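Local coordinates for protein catalase-3 (Neurospora crassa, PDB 4AJ9) that breaks down hydrogen peroxide to water and oxygen with the help of a heme cofactor, and so probably protects cells from peroxide damage, at residues Q49-Q52 / H53-H56; H188-F191 / W192-G196; N251-F254 / H255-D258; E280-A283 / Q284-G287; S327-P330 / G331-V334. All coordinates share one frame; numbering follows the deposited sequence.

Contact 1 of 5, residues Q49-Q52 / H53-H56; sequences QKLQ and HFDH. With HEM (protoporphyrin IX containing Fe), chain B.
Gln52 and His56 meet one turn apart at the carboxyl end of helix 45-55. The backbone O of Gln52 lies at the edge of the His56 imidazole, near its plane, 3.1 Å from His56 CD2. The ring also rests against the glutamine chain, with His56 CD2 3.9 Å from Gln52 CG. In His56, CG is anti to the carbonyl carbon (chi1 -67°), which turns the ring back toward the preceding turn, whereas Gln52 runs out extended, and its amide plane stands 69° from the imidazole. This is the closing turn of an alpha helix. Phe54 N gives Lys50 O a nearly straight bond of 3.1 Å, but the bond from His56 N to Gln52 O is weak, for His56 is where the backbone leaves helical angles. Leu51 CD1 approaches Phe54 CD2 obliquely at 4.2 Å. The same methyl lies 3.7 Å from vinyl carbon CBC of the chain B heme, a neighbour's cofactor held by the second subunit, and Asp55 OD1 is 3.9 Å from heme methyl CMD. Asp55 OD1 is hydrogen-bonded to Ser351 of the second subunit, and His56 NE2 to Asp354 of that subunit. His53 NE2 is hydrogen-bonded to Asn364 OD1 of the third subunit.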
# COMPACT_ATOMS: atom_id res chain seq x y z
N GLN C 49 -8.28 2.13 18.04
CA GLN C 49 -7.69 0.85 17.62
C GLN C 49 -8.74 -0.14 17.08
O GLN C 49 -8.48 -0.91 16.15
CB GLN C 49 -6.82 0.21 18.73
CG GLN C 49 -7.56 -0.14 20.04
CD GLN C 49 -8.16 -1.55 20.06
OE1 GLN C 49 -7.53 -2.52 19.68
NE2 GLN C 49 -9.41 -1.65 20.53
N LYS C 50 -9.94 -0.11 17.66
CA LYS C 50 -11.03 -0.95 17.16
C LYS C 50 -11.52 -0.48 15.78
O LYS C 50 -11.63 -1.28 14.83
CB LYS C 50 -12.19 -0.98 18.17
CG LYS C 50 -13.37 -1.91 17.78
CD LYS C 50 -14.49 -1.88 18.84
CE LYS C 50 -15.75 -2.64 18.38
NZ LYS C 50 -16.83 -2.70 19.41
N LEU C 51 -11.83 0.81 15.65
CA LEU C 51 -12.32 1.33 14.37
C LEU C 51 -11.26 1.36 13.27
O LEU C 51 -11.58 1.20 12.09
CB LEU C 51 -12.98 2.71 14.53
CG LEU C 51 -14.48 2.70 14.82
CD1 LEU C 51 -15.28 2.24 13.59
CD2 LEU C 51 -14.79 1.82 16.02
N GLN C 52 -10.00 1.60 13.64
CA GLN C 52 -8.93 1.53 12.64
C GLN C 52 -8.92 0.14 12.04
O GLN C 52 -8.84 -0.01 10.81
CB GLN C 52 -7.54 1.88 13.20
CG GLN C 52 -6.48 1.86 12.10
CD GLN C 52 -5.10 2.23 12.60
OE1 GLN C 52 -4.78 3.40 12.74
NE2 GLN C 52 -4.27 1.23 12.87
N HIS C 53 -9.01 -0.89 12.88
CA HIS C 53 -9.00 -2.22 12.30
C HIS C 53 -10.19 -2.44 11.39
O HIS C 53 -10.03 -2.93 10.28
CB HIS C 53 -8.89 -3.34 13.34
CG HIS C 53 -8.24 -4.57 12.79
ND1 HIS C 53 -8.92 -5.50 12.03
CD2 HIS C 53 -6.95 -4.98 12.82
CE1 HIS C 53 -8.09 -6.45 11.64
NE2 HIS C 53 -6.88 -6.16 12.10
N PHE C 54 -11.38 -2.07 11.85
CA PHE C 54 -12.56 -2.14 11.02
C PHE C 54 -12.39 -1.38 9.70
O PHE C 54 -12.65 -1.93 8.63
CB PHE C 54 -13.79 -1.59 11.75
CG PHE C 54 -15.00 -1.53 10.87
CD1 PHE C 54 -15.73 -2.68 10.59
CD2 PHE C 54 -15.39 -0.34 10.30
CE1 PHE C 54 -16.84 -2.63 9.77
CE2 PHE C 54 -16.49 -0.28 9.46
CZ PHE C 54 -17.22 -1.43 9.20
N ASP C 55 -11.93 -0.13 9.80
CA ASP C 55 -11.77 0.76 8.64
C ASP C 55 -10.86 0.16 7.57
O ASP C 55 -10.98 0.50 6.41
CB ASP C 55 -11.16 2.12 9.04
CG ASP C 55 -12.08 2.96 9.94
OD1 ASP C 55 -13.27 2.65 10.02
OD2 ASP C 55 -11.59 3.95 10.54
N HIS C 56 -9.93 -0.69 7.98
CA HIS C 56 -8.96 -1.22 7.03
C HIS C 56 -9.15 -2.70 6.71
O HIS C 56 -8.21 -3.38 6.31
CB HIS C 56 -7.53 -0.99 7.54
CG HIS C 56 -7.14 0.46 7.59
ND1 HIS C 56 -6.23 1.01 6.72
CD2 HIS C 56 -7.55 1.47 8.40
CE1 HIS C 56 -6.07 2.29 7.00
NE2 HIS C 56 -6.86 2.60 8.02
CHA HEM B . -19.67 4.72 4.00
CHB HEM B . -23.83 6.67 5.65
CHC HEM B . -22.67 5.37 10.18
CHD HEM B . -18.21 4.35 8.65
C1A HEM B . -20.91 5.34 4.03
C2A HEM B . -21.70 5.79 2.90
C3A HEM B . -22.84 6.32 3.36
C4A HEM B . -22.83 6.22 4.80
CMA HEM B . -23.98 6.93 2.51
CAA HEM B . -21.31 5.67 1.41
CBA HEM B . -20.60 6.94 0.93
CGA HEM B . -20.30 6.75 -0.53
O1A HEM B . -19.09 6.68 -0.89
O2A HEM B . -21.27 6.65 -1.32
C1B HEM B . -23.86 6.53 7.01
C2B HEM B . -24.84 7.12 7.91
C3B HEM B . -24.53 6.75 9.17
C4B HEM B . -23.32 5.93 9.10
CMB HEM B . -26.03 7.99 7.44
CAB HEM B . -25.22 7.10 10.51
CBB HEM B . -26.07 8.14 10.61
C1C HEM B . -21.33 5.05 10.19
C2C HEM B . -20.49 4.84 11.35
C3C HEM B . -19.26 4.55 10.90
C4C HEM B . -19.29 4.59 9.46
CMC HEM B . -20.95 4.92 12.82
CAC HEM B . -17.98 4.28 11.72
CBC HEM B . -17.83 4.83 12.92
C1D HEM B . -18.18 4.32 7.28
C2D HEM B . -17.01 4.01 6.50
C3D HEM B . -17.45 4.12 5.05
C4D HEM B . -18.84 4.50 5.09
CMD HEM B . -15.60 3.65 7.03
CAD HEM B . -16.56 3.89 3.81
CBD HEM B . -16.19 5.29 3.32
CGD HEM B . -15.27 5.17 2.15
O1D HEM B . -15.12 6.18 1.43
O2D HEM B . -14.68 4.07 1.96
NA HEM B . -21.64 5.61 5.17
NB HEM B . -22.95 5.81 7.77
NC HEM B . -20.57 4.90 9.05
ND HEM B . -19.22 4.61 6.42
FE HEM B . -21.07 5.35 7.14

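Contact 2 of 5, residues H188-F191 / W192-G196; sequences HTLF and WAMSG
His188 and Trp192, one turn apart on helix 187-193, lie side by side and point the same way. The indole turns its pyrrole edge to the histidine, with His188 NE2 near the indole plane and 3.1 Å from Trp192 NE1; the imidazole is tilted, its plane 49° from that of the five-membered ring. His188 O, the acceptor of Trp192 N, lies in the indole plane 3.3 Å from Trp192 CD1. The other end of the imidazole is fixed, ND1 being bound to Thr294 O. Thr189 contributes backbone, its O accepting Ala193 N at 2.9 Å, and its hydroxyl is held by Val142 O. The backbone bonds are those of a short alpha helix near the heme pocket, the Thr189 side chain lying about 8 Å from a bound heme. Leu190 holds CG anti to its amide nitrogen (chi1 180°), which carries CD1 along the helix to Met194; the two side chains cross, Leu190 CD1 meeting the methyl Met194 CE at 3.8 Å. Leu190 O receives Met194 N at 2.8 Å. Met194 N makes a second, weak bond, to Phe191 O. Ser195 OG turns back to donate to Trp192 O at 2.6 Å, and Phe448 of helix 443-450 stacks on the indole.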
# COMPACT_ATOMS: atom_id res chain seq x y z
N HIS C 188 -14.37 -20.29 -29.59
CA HIS C 188 -14.43 -21.65 -29.06
C HIS C 188 -14.87 -21.61 -27.61
O HIS C 188 -15.88 -22.22 -27.23
CB HIS C 188 -13.11 -22.41 -29.24
CG HIS C 188 -13.22 -23.89 -29.00
ND1 HIS C 188 -12.13 -24.73 -29.05
CD2 HIS C 188 -14.29 -24.67 -28.72
CE1 HIS C 188 -12.53 -25.97 -28.79
NE2 HIS C 188 -13.83 -25.96 -28.58
N THR C 189 -14.14 -20.87 -26.78
CA THR C 189 -14.51 -20.75 -25.38
C THR C 189 -15.92 -20.17 -25.27
O THR C 189 -16.68 -20.56 -24.39
CB THR C 189 -13.50 -19.90 -24.59
OG1 THR C 189 -12.20 -20.50 -24.68
CG2 THR C 189 -13.89 -19.82 -23.11
N LEU C 190 -16.28 -19.27 -26.18
CA LEU C 190 -17.62 -18.70 -26.16
C LEU C 190 -18.70 -19.80 -26.24
O LEU C 190 -19.63 -19.82 -25.44
CB LEU C 190 -17.78 -17.68 -27.29
CG LEU C 190 -19.14 -16.98 -27.41
CD1 LEU C 190 -19.50 -16.17 -26.15
CD2 LEU C 190 -19.16 -16.10 -28.65
N PHE C 191 -18.56 -20.72 -27.20
CA PHE C 191 -19.52 -21.82 -27.35
C PHE C 191 -19.64 -22.65 -26.08
O PHE C 191 -20.74 -23.05 -25.67
CB PHE C 191 -19.15 -22.70 -28.56
CG PHE C 191 -19.80 -22.27 -29.85
CD1 PHE C 191 -19.66 -20.98 -30.32
CD2 PHE C 191 -20.58 -23.16 -30.57
CE1 PHE C 191 -20.28 -20.58 -31.49
CE2 PHE C 191 -21.20 -22.77 -31.74
CZ PHE C 191 -21.05 -21.48 -32.20
N TRP C 192 -18.51 -22.93 -25.44
CA TRP C 192 -18.53 -23.66 -24.18
C TRP C 192 -19.26 -22.86 -23.09
O TRP C 192 -20.02 -23.42 -22.30
CB TRP C 192 -17.10 -23.95 -23.69
CG TRP C 192 -16.40 -25.12 -24.38
CD1 TRP C 192 -15.70 -25.07 -25.56
CD2 TRP C 192 -16.30 -26.48 -23.91
NE1 TRP C 192 -15.18 -26.32 -25.85
CE2 TRP C 192 -15.53 -27.19 -24.86
CE3 TRP C 192 -16.78 -27.15 -22.78
CZ2 TRP C 192 -15.24 -28.55 -24.72
CZ3 TRP C 192 -16.49 -28.51 -22.65
CH2 TRP C 192 -15.73 -29.19 -23.61
N ALA C 193 -19.02 -21.55 -23.06
CA ALA C 193 -19.66 -20.70 -22.04
C ALA C 193 -21.16 -20.58 -22.30
O ALA C 193 -21.95 -20.35 -21.38
CB ALA C 193 -18.99 -19.32 -22.00
N MET C 194 -21.55 -20.72 -23.57
CA MET C 194 -22.97 -20.71 -23.95
C MET C 194 -23.64 -22.07 -23.75
O MET C 194 -24.84 -22.20 -23.94
CB MET C 194 -23.14 -20.27 -25.40
CG MET C 194 -22.67 -18.85 -25.70
SD MET C 194 -23.64 -17.62 -24.79
CE MET C 194 -22.36 -16.84 -23.79
N SER C 195 -22.86 -23.08 -23.36
CA SER C 195 -23.41 -24.40 -23.07
C SER C 195 -23.66 -24.55 -21.58
O SER C 195 -23.63 -23.55 -20.83
CB SER C 195 -22.46 -25.51 -23.56
OG SER C 195 -21.36 -25.67 -22.67
N GLY C 196 -23.93 -25.77 -21.13
CA GLY C 196 -24.15 -26.01 -19.71
C GLY C 196 -22.93 -25.67 -18.87
O GLY C 196 -23.04 -25.42 -17.67

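Contact 3 of 5, residues N251-F254 / H255-D258; sequences NADF and HRQD
Phe254 and His255, adjacent at the start of helix 254-264, bring their rings together rim to rim. Phe254 CD2 lies 3.4 Å from His255 CD2, the planes stand 48° apart, and neither ring covers the face of the other. Opposite first torsions, 180° in Phe254 and -73° in His255, swing the two rings toward each other. Asp253 occupies the N-cap position, though its carboxylate makes no capping bond. Its backbone serves instead, with Gln257 N giving Asp253 O a bond of 2.8 Å, and Phe254 O accepts Asp258 N at 2.9 Å to continue the helix. The carboxylate crosses the aliphatic part of Arg256, Asp253 OD1 resting 3.7 Å from Arg256 CD. Just before the helix, Asn251 OD1 accepts Asp253 N at 2.9 Å, an Asx turn laid over the type I turn from Asn251 to Phe254. One water is bound by Gln257 OE1 and, weakly, by Asn251 ND2, while Gln257 NE2 binds Asp261. Asp114 OD2 receives Arg256 N at the amino end of the helix. Although Asp253 OD1 comes within 4.2 Å of Arg256 NE, no N-H points at it. Asp253 pairs with Arg67, and Arg256 with Glu165 of the second subunit, so attraction between the two neighbours is probably a diffuse effect, with the directed bonds spent on separate partners.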
# COMPACT_ATOMS: atom_id res chain seq x y z
N ASN C 251 -30.88 -16.82 -4.51
CA ASN C 251 -29.73 -17.25 -3.70
C ASN C 251 -28.39 -17.06 -4.41
O ASN C 251 -27.87 -17.96 -5.05
CB ASN C 251 -29.88 -18.69 -3.21
CG ASN C 251 -28.78 -19.09 -2.23
OD1 ASN C 251 -27.95 -18.27 -1.85
ND2 ASN C 251 -28.78 -20.36 -1.80
N ALA C 252 -27.82 -15.86 -4.28
CA ALA C 252 -26.57 -15.54 -4.93
C ALA C 252 -25.46 -16.48 -4.47
O ALA C 252 -24.43 -16.62 -5.13
CB ALA C 252 -26.20 -14.09 -4.65
N ASP C 253 -25.68 -17.15 -3.34
CA ASP C 253 -24.66 -17.99 -2.72
C ASP C 253 -24.87 -19.47 -3.00
O ASP C 253 -24.33 -20.33 -2.31
CB ASP C 253 -24.67 -17.75 -1.22
CG ASP C 253 -24.36 -16.31 -0.87
OD1 ASP C 253 -23.28 -15.84 -1.27
OD2 ASP C 253 -25.21 -15.63 -0.24
N PHE C 254 -25.65 -19.76 -4.03
CA PHE C 254 -26.09 -21.14 -4.28
C PHE C 254 -24.91 -22.11 -4.33
O PHE C 254 -24.93 -23.17 -3.70
CB PHE C 254 -26.89 -21.18 -5.58
CG PHE C 254 -27.42 -22.56 -5.94
CD1 PHE C 254 -28.47 -23.14 -5.24
CD2 PHE C 254 -26.90 -23.25 -7.03
CE1 PHE C 254 -28.97 -24.39 -5.58
CE2 PHE C 254 -27.39 -24.50 -7.39
CZ PHE C 254 -28.44 -25.07 -6.65
N HIS C 255 -23.88 -21.76 -5.09
CA HIS C 255 -22.75 -22.69 -5.28
C HIS C 255 -21.85 -22.78 -4.04
O HIS C 255 -21.42 -23.88 -3.66
CB HIS C 255 -21.93 -22.33 -6.52
CG HIS C 255 -22.61 -22.66 -7.81
ND1 HIS C 255 -22.19 -22.15 -9.02
CD2 HIS C 255 -23.68 -23.44 -8.09
CE1 HIS C 255 -22.98 -22.60 -9.99
NE2 HIS C 255 -23.89 -23.39 -9.44
N ARG C 256 -21.53 -21.65 -3.42
CA ARG C 256 -20.71 -21.74 -2.23
C ARG C 256 -21.46 -22.43 -1.09
O ARG C 256 -20.85 -23.12 -0.29
CB ARG C 256 -20.14 -20.38 -1.79
CG ARG C 256 -21.14 -19.34 -1.36
CD ARG C 256 -20.41 -18.08 -0.83
NE ARG C 256 -19.48 -17.54 -1.83
CZ ARG C 256 -18.75 -16.44 -1.67
NH1 ARG C 256 -18.81 -15.75 -0.55
NH2 ARG C 256 -17.94 -16.04 -2.65
N GLN C 257 -22.78 -22.24 -1.02
CA GLN C 257 -23.57 -22.98 -0.04
C GLN C 257 -23.58 -24.49 -0.35
O GLN C 257 -23.46 -25.32 0.56
CB GLN C 257 -25.01 -22.44 0.04
CG GLN C 257 -25.82 -23.00 1.21
CD GLN C 257 -25.43 -22.39 2.55
OE1 GLN C 257 -25.66 -21.20 2.80
NE2 GLN C 257 -24.84 -23.20 3.44
N ASP C 258 -23.73 -24.84 -1.62
CA ASP C 258 -23.77 -26.25 -2.02
C ASP C 258 -22.48 -26.98 -1.60
O ASP C 258 -22.52 -28.06 -1.03
CB ASP C 258 -24.01 -26.38 -3.54
CG ASP C 258 -23.70 -27.77 -4.07
OD1 ASP C 258 -22.50 -28.13 -4.16
OD2 ASP C 258 -24.65 -28.51 -4.39
O HOH W 1 -27.26 -20.35 1.14

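Contact 4 of 5, residues E280-A283 / Q284-G287; sequences EDKA and QAYG
The phenol ring of Tyr286 folds back on the turn before it and meets Lys282. One face carries the methyl of Ala285, whose CB stands 4.2 Å above the ring plane and offset toward the rim. Lys282 O approaches the ring obliquely, 3.5 Å from Tyr286 CE2. The lysine chain crosses the phenol, with Lys282 CD 3.7 Å from Tyr286 OH. A first torsion of -58° in Tyr286 sends the ring back along the chain to these atoms. A type I beta turn from Lys282 to Ala285 sets up the meeting. Its bond, from Ala285 N to Lys282 O, is 3.0 Å long, and the donor stands well above the carbonyl plane. Two waters bridge backbone groups around the turn: one joins Asp281 O to Gln284 N, the other joins Ala283 O to Tyr286 N. Lys282 bends at its last torsion, so that Lys282 NZ forms a salt bridge with Asp281 OD1, met on the syn side at 3.0 Å, and NZ makes a second salt bridge, to Asp279. Without the phenol, as with an alanine here, the Lys282 methylenes and the Ala285 methyl are likely to lose the ring they rest on, opening a gap beside the turn. The turn belongs to the loop between strands 270-278 and 305-314, where Ala283 packs on Leu225 of strand 223-232 and, with Gln284, on Arg37 of the second subunit.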
# COMPACT_ATOMS: atom_id res chain seq x y z
N GLU C 280 6.78 -35.52 -27.53
CA GLU C 280 7.22 -34.19 -27.93
C GLU C 280 7.14 -34.03 -29.45
O GLU C 280 6.75 -32.98 -29.93
CB GLU C 280 8.64 -33.91 -27.45
CG GLU C 280 8.76 -33.67 -25.94
CD GLU C 280 8.51 -32.22 -25.52
OE1 GLU C 280 8.22 -31.35 -26.38
OE2 GLU C 280 8.59 -31.95 -24.31
N ASP C 281 7.52 -35.07 -30.20
CA ASP C 281 7.56 -34.95 -31.66
C ASP C 281 6.17 -34.97 -32.30
O ASP C 281 6.04 -34.81 -33.51
CB ASP C 281 8.46 -36.02 -32.30
CG ASP C 281 7.94 -37.43 -32.09
OD1 ASP C 281 6.77 -37.61 -31.69
OD2 ASP C 281 8.71 -38.38 -32.34
N LYS C 282 5.14 -35.14 -31.49
CA LYS C 282 3.76 -35.12 -32.00
C LYS C 282 2.98 -33.84 -31.62
O LYS C 282 1.75 -33.78 -31.75
CB LYS C 282 3.04 -36.41 -31.58
CG LYS C 282 3.63 -37.63 -32.29
CD LYS C 282 3.09 -38.96 -31.81
CE LYS C 282 3.82 -40.11 -32.50
NZ LYS C 282 5.26 -40.21 -32.05
N ALA C 283 3.71 -32.82 -31.19
CA ALA C 283 3.10 -31.56 -30.73
C ALA C 283 2.13 -30.95 -31.75
O ALA C 283 1.15 -30.31 -31.37
CB ALA C 283 4.18 -30.55 -30.37
N GLN C 284 2.42 -31.15 -33.03
CA GLN C 284 1.59 -30.58 -34.09
C GLN C 284 0.95 -31.67 -34.95
O GLN C 284 0.59 -31.42 -36.10
CB GLN C 284 2.44 -29.66 -34.99
CG GLN C 284 3.17 -28.57 -34.22
CD GLN C 284 4.05 -27.71 -35.10
OE1 GLN C 284 3.55 -26.97 -35.95
NE2 GLN C 284 5.37 -27.80 -34.91
N ALA C 285 0.79 -32.86 -34.40
CA ALA C 285 0.37 -34.01 -35.19
C ALA C 285 -1.14 -34.23 -35.23
O ALA C 285 -1.62 -35.08 -35.98
CB ALA C 285 1.06 -35.27 -34.69
N TYR C 286 -1.90 -33.48 -34.44
CA TYR C 286 -3.33 -33.80 -34.27
C TYR C 286 -4.33 -32.80 -34.89
O TYR C 286 -5.47 -32.69 -34.43
CB TYR C 286 -3.62 -34.05 -32.78
CG TYR C 286 -2.77 -35.18 -32.24
CD1 TYR C 286 -3.05 -36.49 -32.59
CD2 TYR C 286 -1.68 -34.94 -31.41
CE1 TYR C 286 -2.28 -37.54 -32.12
CE2 TYR C 286 -0.90 -35.98 -30.92
CZ TYR C 286 -1.21 -37.29 -31.29
OH TYR C 286 -0.46 -38.35 -30.83
N GLY C 287 -3.90 -32.11 -35.94
CA GLY C 287 -4.77 -31.20 -36.66
C GLY C 287 -4.73 -29.78 -36.13
O GLY C 287 -5.50 -28.91 -36.55
O HOH W 2 4.39 -32.75 -34.43
O HOH W 3 -1.39 -31.66 -32.34

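Contact 5 of 5, residues S327-P330 / G331-V334; sequences SFQP and GHIV. With HEM (protoporphyrin IX containing Fe), chain Y.
A type I beta turn from Gln329 to His332 lies in the loop that brings Phe328 into the heme pocket. Its closing bond runs from His332 N to Gln329 O at 2.9 Å, the donor standing well above the carbonyl plane. The glutamine lies across the imidazole in a CH-pi contact, Gln329 CB sitting 3.8 Å from the ring centroid and 7° off its normal. Beyond CG the Gln329 chain is extended, which takes its NE2 to 3.4 Å from His332 NE2, at an angle too poor for a bond. One water links Gln329 OE1 with Gly331 N, weakly at the latter, and another links Pro330 O with His332 O, again weakly at the latter. Both imidazole nitrogens are held, ND1 by Asp134 and NE2 by Glu366. Replacing the imidazole of His332 by a leucine side chain would probably leave both carboxylates without this partner and Gln329 without the flat face it lies on. Phe328 meets the chain Y heme at its own ring edge, CD2 standing 3.3 Å from propionate oxygen O1A. The loop runs from helix 319-324 to strand 337-338; Phe328 packs on strands 121-128 and 131-138, and Pro330 rests on helix 343-360 at Tyr352, the probable axial ligand of the iron.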
# COMPACT_ATOMS: atom_id res chain seq x y z
N SER C 327 -3.38 -17.18 -2.70
CA SER C 327 -2.82 -16.56 -3.90
C SER C 327 -2.29 -17.63 -4.84
O SER C 327 -1.16 -18.12 -4.64
CB SER C 327 -1.64 -15.65 -3.51
OG SER C 327 -2.06 -14.58 -2.67
N PHE C 328 -3.07 -18.02 -5.84
CA PHE C 328 -2.65 -19.05 -6.79
C PHE C 328 -1.70 -18.47 -7.83
O PHE C 328 -1.76 -17.28 -8.12
CB PHE C 328 -3.85 -19.68 -7.50
CG PHE C 328 -4.71 -20.55 -6.61
CD1 PHE C 328 -4.39 -21.90 -6.42
CD2 PHE C 328 -5.85 -20.05 -6.01
CE1 PHE C 328 -5.18 -22.70 -5.62
CE2 PHE C 328 -6.64 -20.86 -5.21
CZ PHE C 328 -6.30 -22.18 -5.02
N GLN C 329 -0.84 -19.32 -8.38
CA GLN C 329 0.07 -18.93 -9.46
C GLN C 329 0.42 -20.14 -10.33
O GLN C 329 0.85 -21.18 -9.81
CB GLN C 329 1.39 -18.41 -8.91
CG GLN C 329 1.36 -17.11 -8.11
CD GLN C 329 2.78 -16.65 -7.79
OE1 GLN C 329 3.63 -16.63 -8.67
NE2 GLN C 329 3.04 -16.33 -6.53
N PRO C 330 0.27 -20.01 -11.66
CA PRO C 330 0.74 -21.08 -12.53
C PRO C 330 2.27 -21.16 -12.47
O PRO C 330 2.84 -22.16 -12.90
CB PRO C 330 0.27 -20.66 -13.92
CG PRO C 330 -0.72 -19.61 -13.70
CD PRO C 330 -0.40 -18.94 -12.41
N GLY C 331 2.92 -20.15 -11.90
CA GLY C 331 4.37 -20.21 -11.73
C GLY C 331 4.76 -21.06 -10.53
O GLY C 331 5.94 -21.33 -10.28
N HIS C 332 3.77 -21.45 -9.74
CA HIS C 332 4.03 -22.36 -8.64
C HIS C 332 4.27 -23.74 -9.23
O HIS C 332 3.34 -24.55 -9.36
CB HIS C 332 2.84 -22.39 -7.68
CG HIS C 332 2.83 -21.25 -6.71
ND1 HIS C 332 1.71 -20.93 -5.96
CD2 HIS C 332 3.79 -20.37 -6.35
CE1 HIS C 332 1.99 -19.89 -5.19
NE2 HIS C 332 3.24 -19.54 -5.40
N ILE C 333 5.51 -23.99 -9.62
CA ILE C 333 5.85 -25.25 -10.29
C ILE C 333 6.87 -26.02 -9.47
O ILE C 333 7.54 -25.43 -8.62
CB ILE C 333 6.36 -24.99 -11.73
CG1 ILE C 333 6.38 -26.28 -12.57
CG2 ILE C 333 7.73 -24.30 -11.73
CD1 ILE C 333 6.48 -26.01 -14.07
N VAL C 334 6.97 -27.32 -9.69
CA VAL C 334 7.87 -28.17 -8.91
C VAL C 334 8.70 -29.07 -9.83
O VAL C 334 8.34 -29.30 -10.98
CB VAL C 334 7.09 -29.06 -7.91
CG1 VAL C 334 6.32 -28.20 -6.89
CG2 VAL C 334 6.12 -29.98 -8.66
CHA HEM Y . -7.10 -15.52 -11.63
CHB HEM Y . -7.65 -19.37 -14.55
CHC HEM Y . -5.70 -16.84 -18.19
CHD HEM Y . -4.37 -13.38 -15.07
C1A HEM Y . -7.46 -16.77 -12.10
C2A HEM Y . -8.16 -17.81 -11.35
C3A HEM Y . -8.32 -18.87 -12.17
C4A HEM Y . -7.72 -18.54 -13.45
CMA HEM Y . -9.01 -20.22 -11.84
CAA HEM Y . -8.67 -17.68 -9.89
CBA HEM Y . -7.72 -18.35 -8.90
CGA HEM Y . -8.33 -18.27 -7.53
O1A HEM Y . -7.83 -17.49 -6.68
O2A HEM Y . -9.34 -18.98 -7.28
C1B HEM Y . -7.12 -19.04 -15.78
C2B HEM Y . -6.95 -19.94 -16.91
C3B HEM Y . -6.43 -19.24 -17.93
C4B HEM Y . -6.23 -17.88 -17.46
CMB HEM Y . -7.35 -21.44 -16.86
CAB HEM Y . -6.02 -19.72 -19.34
CBB HEM Y . -5.68 -21.00 -19.55
C1C HEM Y . -5.11 -15.73 -17.64
C2C HEM Y . -4.17 -14.84 -18.30
C3C HEM Y . -3.83 -13.89 -17.43
C4C HEM Y . -4.50 -14.16 -16.19
CMC HEM Y . -3.70 -14.96 -19.77
CAC HEM Y . -2.84 -12.73 -17.61
CBC HEM Y . -1.77 -12.90 -18.39
C1D HEM Y . -4.98 -13.61 -13.87
C2D HEM Y . -4.84 -12.77 -12.71
C3D HEM Y . -5.69 -13.43 -11.64
C4D HEM Y . -6.25 -14.62 -12.25
CMD HEM Y . -3.99 -11.48 -12.62
CAD HEM Y . -5.88 -12.96 -10.20
CBD HEM Y . -4.90 -13.74 -9.33
CGD HEM Y . -4.95 -13.23 -7.92
O1D HEM Y . -4.55 -13.99 -7.00
O2D HEM Y . -5.43 -12.09 -7.71
NA HEM Y . -7.21 -17.26 -13.37
NB HEM Y . -6.67 -17.80 -16.16
NC HEM Y . -5.28 -15.28 -16.35
ND HEM Y . -5.81 -14.69 -13.57
FE HEM Y . -6.17 -16.33 -14.83
O HOH W 4 3.43 -17.04 -11.41
O HOH W 5 3.00 -24.77 -12.18

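Four of the five contacts are buried, and contact 4 alone lies at the surface, where waters and a lysine salt bridge accompany its turn. All belong to the catalase part of the chain and follow one another along it without touching; contacts 2 and 3 come nearest, about 8 Å between closest atoms. Contacts 1 and 2 both close a helix, 45-55 and 187-193, while contact 3 opens helix 254-264 and contacts 4 and 5 are type I turns in loops. Hemes of different chains lie beside contacts 1 and 5, meeting vinyl and methyl groups in the first and a propionate in the second. Contact 2 is internal to its subunit, whereas the other four reach neighbouring ones.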